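Local coordinates for protein 5-carboxyvanillate decarboxylase (Sphingomonas paucimobilis, PDB 4L6D) that probably removes the 5-carboxyl group of 5-carboxyvanillate as a manganese-dependent decarboxylase of the amidohydrolase fold, giving vanillic acid, at residues Glu162-Ser167 with Pro219-Val224; Leu214-Pro219 with Ser260-Arg265. All coordinates share one frame; numbering follows the deposited sequence.

Interaction 1. Residues Glu162-Ser167 with Pro219-Val224; sequences EAIEAS and PRLKIV
The backbones of helical Glu165 and of Leu221, in the loop leading to strand 223-225, approach to 4.9 Å between their CA atoms, and most of the contact is gathered around that pair. Glu165 reaches the loop with an extended side chain whose CG lies anti to the backbone N (chi1 -170°). Its OE2 accepts a hydrogen bond from the backbone N of Arg220 at 2.9 Å, nearly straight at 163°, through the anti lone pair, the one turned away from OE1. The same oxygen lies 3.3 Å from Pro219 CD. Further back along the side chain, Glu165 CG packs 3.7 Å from Arg220 CB, the two side chains crossing at about a right angle; the Arg220 side chain then bends at chi2 and chi3 and turns its guanidinium off from the Glu165 carboxylate. In the parallel (beta/alpha)8 barrel of the amidohydrolases, this joins helix 158-167, on the outside, to the loop entering the strand beside 171-174. A second tie runs through a water, which donates to Glu165 O and to Arg220 O. On the barrel side of the helix the contact is apolar: Leu221 CD2 sits 3.8 Å from Ile164 CG2 and 3.7 Å from Glu165 N, its methyl meeting the Ile164 branch that stands anti to the backbone N. Ile164 also packs against Leu171 of that neighbouring strand and Ile129 of helix 122-134.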
loop_
_atom_site.group_PDB
_atom_site.type_symbol
_atom_site.label_atom_id
_atom_site.label_comp_id
_atom_site.label_asym_id
_atom_site.label_seq_id
_atom_site.Cartn_x
_atom_site.Cartn_y
_atom_site.Cartn_z
ATOM N N GLU A 162 -8.951 -16.003 -19.690
ATOM C CA GLU A 162 -8.785 -17.198 -20.510
ATOM C C GLU A 162 -8.120 -16.839 -21.840
ATOM O O GLU A 162 -7.156 -17.479 -22.252
ATOM C CB GLU A 162 -10.138 -17.864 -20.750
ATOM C CG GLU A 162 -10.059 -19.135 -21.571
ATOM C CD GLU A 162 -11.428 -19.699 -21.849
ATOM O OE1 GLU A 162 -12.316 -18.919 -22.254
ATOM O OE2 GLU A 162 -11.624 -20.917 -21.653
ATOM N N ALA A 163 -8.612 -15.784 -22.484
ATOM C CA ALA A 163 -8.059 -15.370 -23.767
ATOM C C ALA A 163 -6.650 -14.807 -23.621
ATOM O O ALA A 163 -5.799 -15.060 -24.473
ATOM C CB ALA A 163 -8.984 -14.356 -24.453
ATOM N N ILE A 164 -6.396 -14.044 -22.554
ATOM C CA ILE A 164 -5.063 -13.499 -22.332
ATOM C C ILE A 164 -4.073 -14.640 -22.129
ATOM O O ILE A 164 -3.024 -14.688 -22.786
ATOM C CB ILE A 164 -5.020 -12.516 -21.150
ATOM C CG1 ILE A 164 -5.860 -11.275 -21.466
ATOM C CG2 ILE A 164 -3.567 -12.132 -20.841
ATOM C CD1 ILE A 164 -5.879 -10.257 -20.337
ATOM N N GLU A 165 -4.409 -15.577 -21.241
ATOM C CA GLU A 165 -3.541 -16.731 -21.035
ATOM C C GLU A 165 -3.230 -17.463 -22.337
ATOM O O GLU A 165 -2.070 -17.766 -22.622
ATOM C CB GLU A 165 -4.144 -17.712 -20.036
ATOM C CG GLU A 165 -3.153 -18.776 -19.640
ATOM C CD GLU A 165 -3.769 -19.886 -18.826
ATOM O OE1 GLU A 165 -4.948 -20.220 -19.057
ATOM O OE2 GLU A 165 -3.054 -20.431 -17.960
ATOM N N ALA A 166 -4.260 -17.736 -23.130
ATOM C CA ALA A 166 -4.082 -18.492 -24.362
ATOM C C ALA A 166 -3.242 -17.726 -25.386
ATOM O O ALA A 166 -2.543 -18.333 -26.201
ATOM C CB ALA A 166 -5.439 -18.852 -24.955
ATOM N N SER A 167 -3.320 -16.397 -25.351
ATOM C CA SER A 167 -2.608 -15.573 -26.327
ATOM C C SER A 167 -1.110 -15.557 -26.093
ATOM O O SER A 167 -0.341 -15.309 -27.016
ATOM C CB SER A 167 -3.117 -14.129 -26.303
ATOM O OG SER A 167 -2.659 -13.446 -25.139
ATOM N N PRO A 219 -2.721 -20.499 -14.816
ATOM C CA PRO A 219 -1.355 -20.472 -14.283
ATOM C C PRO A 219 -0.317 -19.911 -15.239
ATOM O O PRO A 219 0.777 -19.606 -14.785
ATOM C CB PRO A 219 -1.067 -21.949 -13.979
ATOM C CG PRO A 219 -1.968 -22.712 -14.910
ATOM C CD PRO A 219 -3.233 -21.872 -14.959
ATOM N N ARG A 220 -0.640 -19.768 -16.526
ATOM C CA ARG A 220 0.330 -19.199 -17.463
ATOM C C ARG A 220 0.141 -17.703 -17.720
ATOM O O ARG A 220 0.808 -17.143 -18.582
ATOM C CB ARG A 220 0.311 -19.935 -18.803
ATOM C CG ARG A 220 0.670 -21.401 -18.697
ATOM C CD ARG A 220 2.169 -21.603 -18.621
ATOM N NE ARG A 220 2.880 -21.129 -19.808
ATOM C CZ ARG A 220 2.995 -21.806 -20.948
ATOM N NH1 ARG A 220 2.429 -22.997 -21.088
ATOM N NH2 ARG A 220 3.675 -21.284 -21.960
ATOM N N LEU A 221 -0.761 -17.048 -16.992
ATOM C CA LEU A 221 -0.880 -15.599 -17.098
ATOM C C LEU A 221 0.420 -14.894 -16.737
ATOM O O LEU A 221 1.112 -15.297 -15.794
ATOM C CB LEU A 221 -1.940 -15.087 -16.137
ATOM C CG LEU A 221 -3.392 -15.195 -16.543
ATOM C CD1 LEU A 221 -4.250 -14.647 -15.414
ATOM C CD2 LEU A 221 -3.638 -14.416 -17.846
ATOM N N LYS A 222 0.749 -13.834 -17.472
ATOM C CA LYS A 222 1.820 -12.941 -17.047
ATOM C C LYS A 222 1.239 -11.543 -16.871
ATOM O O LYS A 222 0.630 -10.989 -17.791
ATOM C CB LYS A 222 2.988 -12.923 -18.035
ATOM C CG LYS A 222 4.192 -12.082 -17.578
ATOM C CD LYS A 222 4.966 -12.742 -16.415
ATOM C CE LYS A 222 5.860 -13.870 -16.919
ATOM N NZ LYS A 222 6.403 -14.717 -15.813
ATOM N N ILE A 223 1.414 -11.009 -15.672
ATOM C CA ILE A 223 0.911 -9.692 -15.286
ATOM C C ILE A 223 2.098 -8.785 -14.992
ATOM O O ILE A 223 3.077 -9.209 -14.371
ATOM C CB ILE A 223 0.033 -9.789 -14.016
ATOM C CG1 ILE A 223 -1.076 -10.839 -14.185
ATOM C CG2 ILE A 223 -0.526 -8.405 -13.624
ATOM C CD1 ILE A 223 -2.077 -10.538 -15.284
ATOM N N VAL A 224 2.024 -7.536 -15.447
ATOM C CA VAL A 224 3.084 -6.579 -15.171
ATOM C C VAL A 224 2.499 -5.399 -14.387
ATOM O O VAL A 224 1.423 -4.890 -14.721
ATOM C CB VAL A 224 3.754 -6.109 -16.475
ATOM C CG1 VAL A 224 4.720 -4.955 -16.200
ATOM C CG2 VAL A 224 4.500 -7.283 -17.155
HETATM O O HOH W 1 -0.021 -16.439 -21.203
#

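Interaction 2. Residues Leu214-Pro219 with Ser260-Arg265. With VNL (4-hydroxy-3-methoxybenzoate), chain L.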
loop_
_atom_site.group_PDB
_atom_site.type_symbol
_atom_site.label_atom_id
_atom_site.label_comp_id
_atom_site.label_asym_id
_atom_site.label_seq_id
_atom_site.Cartn_x
_atom_site.Cartn_y
_atom_site.Cartn_z
ATOM N N LEU A 214 -6.951 -16.863 -8.959
ATOM C CA LEU A 214 -7.004 -16.640 -10.400
ATOM C C LEU A 214 -5.815 -17.303 -11.092
ATOM O O LEU A 214 -5.933 -17.791 -12.209
ATOM C CB LEU A 214 -7.032 -15.140 -10.706
ATOM C CG LEU A 214 -7.286 -14.763 -12.168
ATOM C CD1 LEU A 214 -8.738 -15.032 -12.557
ATOM C CD2 LEU A 214 -6.915 -13.295 -12.413
ATOM N N PHE A 215 -4.673 -17.328 -10.412
ATOM C CA PHE A 215 -3.475 -17.919 -11.003
ATOM C C PHE A 215 -3.355 -19.433 -10.864
ATOM O O PHE A 215 -2.453 -20.027 -11.444
ATOM C CB PHE A 215 -2.226 -17.170 -10.549
ATOM C CG PHE A 215 -2.308 -15.696 -10.839
ATOM C CD1 PHE A 215 -2.072 -15.221 -12.116
ATOM C CD2 PHE A 215 -2.692 -14.793 -9.841
ATOM C CE1 PHE A 215 -2.179 -13.848 -12.401
ATOM C CE2 PHE A 215 -2.798 -13.437 -10.115
ATOM C CZ PHE A 215 -2.541 -12.966 -11.396
ATOM N N ASP A 216 -4.268 -20.060 -10.120
ATOM C CA ASP A 216 -4.419 -21.511 -10.224
ATOM C C ASP A 216 -5.322 -21.834 -11.412
ATOM O O ASP A 216 -5.137 -22.850 -12.083
ATOM C CB ASP A 216 -4.983 -22.126 -8.942
ATOM C CG ASP A 216 -3.944 -22.222 -7.838
ATOM O OD1 ASP A 216 -2.726 -22.082 -8.118
ATOM O OD2 ASP A 216 -4.356 -22.455 -6.686
ATOM N N ARG A 217 -6.300 -20.973 -11.671
ATOM C CA ARG A 217 -7.194 -21.171 -12.809
ATOM C C ARG A 217 -6.467 -20.907 -14.126
ATOM O O ARG A 217 -6.664 -21.631 -15.102
ATOM C CB ARG A 217 -8.411 -20.256 -12.685
ATOM C CG ARG A 217 -9.461 -20.454 -13.758
ATOM C CD ARG A 217 -10.645 -19.531 -13.523
ATOM N NE ARG A 217 -11.495 -19.991 -12.430
ATOM C CZ ARG A 217 -12.527 -20.817 -12.588
ATOM N NH1 ARG A 217 -12.831 -21.280 -13.795
ATOM N NH2 ARG A 217 -13.248 -21.184 -11.541
ATOM N N PHE A 218 -5.631 -19.871 -14.146
ATOM C CA PHE A 218 -4.879 -19.498 -15.348
ATOM C C PHE A 218 -3.397 -19.359 -15.015
ATOM O O PHE A 218 -2.869 -18.240 -14.915
ATOM C CB PHE A 218 -5.395 -18.177 -15.932
ATOM C CG PHE A 218 -6.881 -18.147 -16.182
ATOM C CD1 PHE A 218 -7.450 -18.887 -17.205
ATOM C CD2 PHE A 218 -7.701 -17.344 -15.406
ATOM C CE1 PHE A 218 -8.827 -18.848 -17.434
ATOM C CE2 PHE A 218 -9.069 -17.294 -15.632
ATOM C CZ PHE A 218 -9.633 -18.046 -16.657
ATOM N N PRO A 219 -2.721 -20.499 -14.816
ATOM C CA PRO A 219 -1.355 -20.472 -14.283
ATOM C C PRO A 219 -0.317 -19.911 -15.239
ATOM O O PRO A 219 0.777 -19.606 -14.785
ATOM C CB PRO A 219 -1.067 -21.949 -13.979
ATOM C CG PRO A 219 -1.968 -22.712 -14.910
ATOM C CD PRO A 219 -3.233 -21.872 -14.959
ATOM N N SER A 260 3.349 -15.026 -2.352
ATOM C CA SER A 260 4.572 -14.454 -2.914
ATOM C C SER A 260 5.077 -15.299 -4.073
ATOM O O SER A 260 5.758 -14.793 -4.977
ATOM C CB SER A 260 5.667 -14.316 -1.850
ATOM O OG SER A 260 6.197 -15.585 -1.502
ATOM N N GLU A 261 4.738 -16.587 -4.053
ATOM C CA GLU A 261 5.122 -17.473 -5.149
ATOM C C GLU A 261 4.340 -17.190 -6.426
ATOM O O GLU A 261 4.907 -17.250 -7.514
ATOM C CB GLU A 261 5.047 -18.950 -4.734
ATOM C CG GLU A 261 6.095 -19.289 -3.676
ATOM C CD GLU A 261 5.872 -20.617 -2.977
ATOM O OE1 GLU A 261 4.791 -21.221 -3.125
ATOM O OE2 GLU A 261 6.799 -21.064 -2.260
ATOM N N TYR A 262 3.052 -16.872 -6.303
ATOM C CA TYR A 262 2.329 -16.329 -7.455
ATOM C C TYR A 262 2.956 -15.036 -7.923
ATOM O O TYR A 262 3.069 -14.799 -9.128
ATOM C CB TYR A 262 0.851 -16.080 -7.146
ATOM C CG TYR A 262 0.125 -17.361 -6.867
ATOM C CD1 TYR A 262 -0.109 -18.279 -7.887
ATOM C CD2 TYR A 262 -0.274 -17.685 -5.577
ATOM C CE1 TYR A 262 -0.746 -19.469 -7.638
ATOM C CE2 TYR A 262 -0.912 -18.882 -5.313
ATOM C CZ TYR A 262 -1.144 -19.777 -6.347
ATOM O OH TYR A 262 -1.762 -20.983 -6.100
ATOM N N PHE A 263 3.345 -14.170 -6.988
ATOM C CA PHE A 263 3.869 -12.891 -7.423
ATOM C C PHE A 263 5.156 -13.101 -8.224
ATOM O O PHE A 263 5.330 -12.502 -9.277
ATOM C CB PHE A 263 4.083 -11.913 -6.258
ATOM C CG PHE A 263 4.253 -10.501 -6.727
ATOM C CD1 PHE A 263 3.146 -9.743 -7.077
ATOM C CD2 PHE A 263 5.511 -9.966 -6.921
ATOM C CE1 PHE A 263 3.284 -8.454 -7.555
ATOM C CE2 PHE A 263 5.663 -8.667 -7.404
ATOM C CZ PHE A 263 4.545 -7.908 -7.720
ATOM N N ARG A 264 6.030 -13.992 -7.767
ATOM C CA ARG A 264 7.272 -14.210 -8.499
ATOM C C ARG A 264 7.056 -15.021 -9.783
ATOM O O ARG A 264 7.749 -14.790 -10.778
ATOM C CB ARG A 264 8.327 -14.891 -7.616
ATOM C CG ARG A 264 8.815 -14.033 -6.448
ATOM C CD ARG A 264 9.947 -14.727 -5.675
ATOM N NE ARG A 264 10.028 -14.222 -4.304
ATOM C CZ ARG A 264 9.356 -14.730 -3.275
ATOM N NH1 ARG A 264 8.568 -15.784 -3.440
ATOM N NH2 ARG A 264 9.491 -14.198 -2.066
ATOM N N ARG A 265 6.106 -15.959 -9.778
ATOM C CA ARG A 265 5.879 -16.809 -10.952
ATOM C C ARG A 265 5.133 -16.066 -12.047
ATOM O O ARG A 265 5.497 -16.150 -13.228
ATOM C CB ARG A 265 5.086 -18.068 -10.572
ATOM C CG ARG A 265 4.983 -19.097 -11.697
ATOM C CD ARG A 265 4.083 -20.285 -11.325
ATOM N NE ARG A 265 2.688 -19.858 -11.241
ATOM C CZ ARG A 265 1.649 -20.663 -11.051
ATOM N NH1 ARG A 265 1.820 -21.971 -10.922
ATOM N NH2 ARG A 265 0.425 -20.144 -11.012
HETATM C C1 VNL L . 10.145 -13.418 2.002
HETATM C CO1 VNL L . 8.874 -13.151 1.461
HETATM C CO2 VNL L . 10.457 -14.663 2.592
HETATM C CM1 VNL L . 7.865 -14.128 1.499
HETATM C CM2 VNL L . 9.472 -15.649 2.646
HETATM O OM VNL L . 9.655 -16.894 3.193
HETATM C CZ VNL L . 8.138 -15.371 2.086
HETATM C CC VNL L . 11.206 -12.358 1.945
HETATM C CV VNL L . 10.930 -17.274 3.740
HETATM O O1 VNL L . 11.299 -11.609 0.930
HETATM O O2 VNL L . 11.973 -12.267 2.937
HETATM O O3 VNL L . 7.190 -16.351 2.272
HETATM O O HOH W 2 -0.934 -22.846 -10.263
#
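On the outer layer of the amidohydrolase barrel, the short helix 214-217 meets helix 259-266, whose other flank lines a pocket holding a vanillate molecule. Tyr262 crosses to the short helix with CG anti to its carbonyl carbon (chi1 -65°). Its OH donates a very short hydrogen bond, 2.5 Å, to Asp216 OD1, which lies near the ring plane at its edge, although carboxylate and ring planes are 62° apart. Tyr262 OH also pairs with Leu257 N, and Asp216 OD2 with Lys256 N, tying the loop before the second helix into the junction. Nearer the backbone, ring atom CD1 of Tyr262 packs 3.6 Å from Phe215 CB. A phenylalanine in place of Tyr262 would probably keep this packing but cost Asp216 OD1 its tyrosine donor, leaving it the water, and leave Leu257 N without its acceptor. Arg265 bends at chi3, laying its guanidinium beside the end of the short helix: Pro219 O stands over one face, 3.6 Å above the plane, while a water accepts from NH1 and donates to Asp216 OD1. On the pocket flank, Arg264 NH1 donates to Ser260 OG, which lies 31° out of the guanidinium plane, and Arg264 NH2 comes 3.7 Å from vanillate CO1 at the guanidinium edge.

How the interactions relate
Interactions 1 and 2 share Pro219, and their centres lie 10 Å apart. Along the chain their segments alternate, and 214-219 runs directly into 219-224; the connection between helix 214-217 and strand 223-225 is held by helix 158-167 through interaction 1 and by helix 259-266 through interaction 2. Further contacts bridge the two: Lys222 NZ bonds to Arg265 O at 3.1 Å, Glu162 CA lies 3.5 Å from Phe218 CE1, and Ile223 CG1 packs 3.7 Å from Phe215 CE1. Neither contact includes a manganese ligand. The vanillate beside Ser260 and Arg264 occupies a different pocket from the one containing the metal ligands His174 and Asp297.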